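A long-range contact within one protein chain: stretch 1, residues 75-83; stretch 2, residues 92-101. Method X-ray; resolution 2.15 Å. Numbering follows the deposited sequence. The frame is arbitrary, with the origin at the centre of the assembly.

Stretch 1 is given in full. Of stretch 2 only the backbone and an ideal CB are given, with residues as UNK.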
# COMPACT_ATOMS: atom_id res chain seq x y z
N VAL A 75 -11.84 -29.34 -10.63
CA VAL A 75 -11.66 -29.64 -9.19
C VAL A 75 -10.91 -28.57 -8.38
O VAL A 75 -10.84 -28.68 -7.18
CB VAL A 75 -10.96 -31.01 -8.94
CG1 VAL A 75 -11.72 -32.13 -9.63
CG2 VAL A 75 -9.50 -31.00 -9.37
N THR A 76 -10.34 -27.55 -9.01
CA THR A 76 -9.66 -26.51 -8.26
C THR A 76 -10.66 -25.66 -7.47
O THR A 76 -11.66 -25.17 -8.03
CB THR A 76 -8.90 -25.59 -9.21
OG1 THR A 76 -8.21 -26.38 -10.18
CG2 THR A 76 -7.90 -24.74 -8.47
N ARG A 77 -10.39 -25.47 -6.18
CA ARG A 77 -11.17 -24.50 -5.40
C ARG A 77 -10.96 -23.09 -5.96
O ARG A 77 -9.83 -22.72 -6.30
CB ARG A 77 -10.76 -24.53 -3.93
CG ARG A 77 -11.15 -25.81 -3.22
CD ARG A 77 -10.87 -25.69 -1.74
NE ARG A 77 -10.86 -27.00 -1.10
CZ ARG A 77 -11.94 -27.74 -0.84
NH1 ARG A 77 -13.18 -27.33 -1.14
NH2 ARG A 77 -11.78 -28.93 -0.26
N VAL A 78 -12.04 -22.34 -6.07
CA VAL A 78 -11.98 -20.94 -6.52
C VAL A 78 -12.69 -19.99 -5.58
O VAL A 78 -13.63 -20.35 -4.85
CB VAL A 78 -12.63 -20.73 -7.91
CG1 VAL A 78 -12.03 -21.65 -8.94
CG2 VAL A 78 -14.13 -20.99 -7.88
N VAL A 79 -12.26 -18.74 -5.64
CA VAL A 79 -12.95 -17.65 -4.99
C VAL A 79 -13.32 -16.66 -6.06
O VAL A 79 -12.46 -16.21 -6.83
CB VAL A 79 -12.02 -16.96 -3.98
CG1 VAL A 79 -12.67 -15.70 -3.44
CG2 VAL A 79 -11.69 -17.91 -2.85
N LEU A 80 -14.61 -16.33 -6.12
CA LEU A 80 -15.11 -15.36 -7.08
C LEU A 80 -15.53 -14.09 -6.32
O LEU A 80 -16.27 -14.15 -5.33
CB LEU A 80 -16.29 -15.95 -7.84
CG LEU A 80 -16.97 -14.95 -8.77
CD1 LEU A 80 -16.14 -14.69 -10.01
CD2 LEU A 80 -18.36 -15.43 -9.15
N VAL A 81 -15.04 -12.95 -6.82
CA VAL A 81 -15.40 -11.63 -6.33
C VAL A 81 -15.92 -10.86 -7.53
O VAL A 81 -15.17 -10.60 -8.49
CB VAL A 81 -14.17 -10.87 -5.76
CG1 VAL A 81 -14.52 -9.45 -5.34
CG2 VAL A 81 -13.60 -11.61 -4.56
N ARG A 82 -17.19 -10.48 -7.46
CA ARG A 82 -17.87 -9.79 -8.52
C ARG A 82 -18.39 -8.41 -8.06
O ARG A 82 -18.94 -8.25 -6.97
CB ARG A 82 -19.03 -10.64 -8.98
CG ARG A 82 -19.88 -10.03 -10.07
CD ARG A 82 -21.14 -10.87 -10.26
NE ARG A 82 -20.85 -12.08 -11.01
CZ ARG A 82 -21.45 -13.26 -10.83
NH1 ARG A 82 -22.40 -13.43 -9.91
NH2 ARG A 82 -21.08 -14.29 -11.59
N LEU A 83 -18.25 -7.44 -8.95
CA LEU A 83 -18.72 -6.11 -8.73
C LEU A 83 -19.70 -5.77 -9.84
O LEU A 83 -19.39 -5.94 -11.03
CB LEU A 83 -17.52 -5.19 -8.81
CG LEU A 83 -17.51 -3.96 -7.94
CD1 LEU A 83 -17.69 -4.34 -6.49
CD2 LEU A 83 -16.19 -3.23 -8.17
N UNK A 92 -19.83 -5.07 -15.13
CA UNK A 92 -19.72 -6.37 -14.48
C UNK A 92 -18.26 -6.74 -14.51
O UNK A 92 -17.72 -6.96 -15.58
CB UNK A 92 -20.59 -7.43 -15.16
N UNK A 93 -17.61 -6.75 -13.34
CA UNK A 93 -16.19 -7.07 -13.26
C UNK A 93 -15.98 -8.19 -12.24
O UNK A 93 -16.62 -8.20 -11.19
CB UNK A 93 -15.37 -5.83 -12.88
N UNK A 94 -15.05 -9.10 -12.54
CA UNK A 94 -14.81 -10.28 -11.72
C UNK A 94 -13.34 -10.59 -11.55
O UNK A 94 -12.53 -10.42 -12.46
CB UNK A 94 -15.52 -11.49 -12.33
N UNK A 95 -13.00 -11.02 -10.34
CA UNK A 95 -11.76 -11.67 -10.06
C UNK A 95 -12.12 -13.10 -9.73
O UNK A 95 -12.98 -13.36 -8.89
CB UNK A 95 -10.99 -10.98 -8.93
N UNK A 96 -11.43 -14.02 -10.36
CA UNK A 96 -11.61 -15.42 -10.03
C UNK A 96 -10.27 -15.93 -9.59
O UNK A 96 -9.32 -15.95 -10.35
CB UNK A 96 -12.17 -16.23 -11.20
N UNK A 97 -10.18 -16.32 -8.33
CA UNK A 97 -8.90 -16.70 -7.78
C UNK A 97 -8.83 -18.21 -7.53
O UNK A 97 -9.61 -18.78 -6.76
CB UNK A 97 -8.64 -15.93 -6.48
N UNK A 98 -7.92 -18.87 -8.23
CA UNK A 98 -7.74 -20.33 -8.09
C UNK A 98 -6.75 -20.64 -6.96
O UNK A 98 -5.73 -19.97 -6.83
CB UNK A 98 -7.25 -20.94 -9.40
N UNK A 99 -7.05 -21.65 -6.16
CA UNK A 99 -6.11 -22.12 -5.14
C UNK A 99 -4.70 -22.39 -5.68
O UNK A 99 -3.73 -22.14 -5.01
CB UNK A 99 -6.66 -23.40 -4.50
N UNK A 100 -4.61 -22.89 -6.91
CA UNK A 100 -3.34 -23.07 -7.63
C UNK A 100 -2.45 -21.87 -7.64
O UNK A 100 -1.24 -22.02 -7.60
CB UNK A 100 -3.62 -23.47 -9.08
N UNK A 101 -3.03 -20.69 -7.79
CA UNK A 101 -2.25 -19.47 -7.84
C UNK A 101 -2.15 -18.76 -6.49
O UNK A 101 -1.61 -17.67 -6.42
CB UNK A 101 -2.86 -18.52 -8.88

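The two strands run antiparallel, and from 93 to 98 the side chains alternate between the face that carries Val 78, Leu 80 and Arg 82 and the face that carries Val 79, Val 81 and Leu 83.

Position 92 has an extended backbone, and its CB points sideways. Many residues would fit; a longer one could reach the aliphatic part of Arg 82. It is Leu 92, whose CD1 lies 3.5 Å from Arg 82 CG.

Position 93 pairs with Leu 83 through two backbone hydrogen bonds. Beside leucine an apolar residue, branched or aromatic, is reasonable. Phe 93 occupies it, though its ring leads away from stretch 1.

At position 94 the CB lies on the face of Arg 82, whose guanidinium offers a positive charge and several donors, and is 4.0 Å from Leu 80 CD1. An acid long enough to reach the charge, or an amide, would suit. Glu 94 forms a salt bridge: OE2 accepts from Arg 82 NE at 2.8 Å and from Arg 82 NH2 at 2.9 Å, near the guanidinium plane. Its CD packs 3.8 Å from Leu 80 CD1.

Position 95 pairs with Val 81, again through two backbone hydrogen bonds, and an aliphatic residue would match the valine. Leu 95 fits, its CB 4.4 Å from Val 81 CB.

At 96 the CB is 4.4 Å from Leu 80 CD1, and no charge of stretch 1 is close by. Aliphatic residues or long polar ones could serve. Glu 96 has its CB near Leu 80, while OE2 comes within 4.1 Å of Val 78 CG1 without a polar partner in stretch 1.

Position 97 repeats the pattern of 95 opposite Val 79, its N donating to Val 79 O at 2.7 Å. Leu 97 supplies the expected aliphatic, with CB 4.3 Å from Val 79 CB.

Position 98 has its CB 4.0 Å from Thr 76 CG2, inviting a hydrophobic residue. Leu 98 brings CD2 to a tight 3.2 Å from Val 78 CG1.

At 99 phi/psi of -51/-35 departs from the extended form, while N still donates to Arg 77 O (3.0 Å). With CB toward stretch 1 and Arg 77 nearby, an acid or polar residue is plausible. Glu 99 OE1 stays 4.0 Å from Arg 77 NE, beyond a salt bridge, but accepts from a water that in turn accepts from Arg 77 N.

At 100 the CB points sideways near Thr 76 CG2, so stretch 1 sets little preference. Asp 100 OD1 lies 3.8 Å from Thr 76 CG2. At 101 the CB is beyond reach of stretch 1, which sets no preference; the residue is Asp 101.

Stretch 2 92-101: LFELELLEDD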
# COMPACT_ATOMS: atom_id res chain seq x y z
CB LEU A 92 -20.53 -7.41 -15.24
CG LEU A 92 -20.27 -8.89 -14.91
CD1 LEU A 92 -20.50 -9.16 -13.43
CD2 LEU A 92 -21.15 -9.80 -15.76
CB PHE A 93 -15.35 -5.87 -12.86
CG PHE A 93 -15.38 -4.73 -13.83
CD1 PHE A 93 -16.51 -3.92 -13.95
CD2 PHE A 93 -14.25 -4.41 -14.57
CE1 PHE A 93 -16.53 -2.86 -14.83
CE2 PHE A 93 -14.25 -3.34 -15.45
CZ PHE A 93 -15.39 -2.56 -15.58
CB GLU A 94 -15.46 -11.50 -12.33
CG GLU A 94 -16.97 -11.44 -12.41
CD GLU A 94 -17.58 -12.71 -12.95
OE1 GLU A 94 -16.86 -13.47 -13.64
OE2 GLU A 94 -18.78 -12.96 -12.67
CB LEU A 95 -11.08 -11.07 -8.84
CG LEU A 95 -9.93 -11.94 -8.31
CD1 LEU A 95 -8.78 -11.93 -9.30
CD2 LEU A 95 -9.45 -11.48 -6.95
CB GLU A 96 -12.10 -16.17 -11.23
CG GLU A 96 -12.62 -17.55 -10.89
CD GLU A 96 -12.98 -18.31 -12.13
OE1 GLU A 96 -13.84 -17.80 -12.90
OE2 GLU A 96 -12.36 -19.38 -12.36
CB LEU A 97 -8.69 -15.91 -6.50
CG LEU A 97 -7.37 -16.14 -5.78
CD1 LEU A 97 -6.14 -15.90 -6.66
CD2 LEU A 97 -7.37 -15.25 -4.55
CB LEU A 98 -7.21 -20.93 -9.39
CG LEU A 98 -7.93 -20.66 -10.72
CD1 LEU A 98 -7.33 -21.48 -11.87
CD2 LEU A 98 -9.41 -20.97 -10.60
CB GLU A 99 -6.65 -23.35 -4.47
CG GLU A 99 -5.77 -23.88 -3.37
CD GLU A 99 -6.53 -24.70 -2.36
OE1 GLU A 99 -7.57 -25.29 -2.71
OE2 GLU A 99 -6.08 -24.74 -1.19
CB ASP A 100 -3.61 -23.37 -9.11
CG ASP A 100 -4.14 -24.73 -9.32
OD1 ASP A 100 -4.22 -25.48 -8.32
OD2 ASP A 100 -4.49 -25.04 -10.48
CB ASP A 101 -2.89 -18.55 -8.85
CG ASP A 101 -3.01 -19.19 -10.19
OD1 ASP A 101 -1.96 -19.58 -10.72
OD2 ASP A 101 -4.14 -19.34 -10.71
O HOH W 1 -7.84 -26.54 -5.12
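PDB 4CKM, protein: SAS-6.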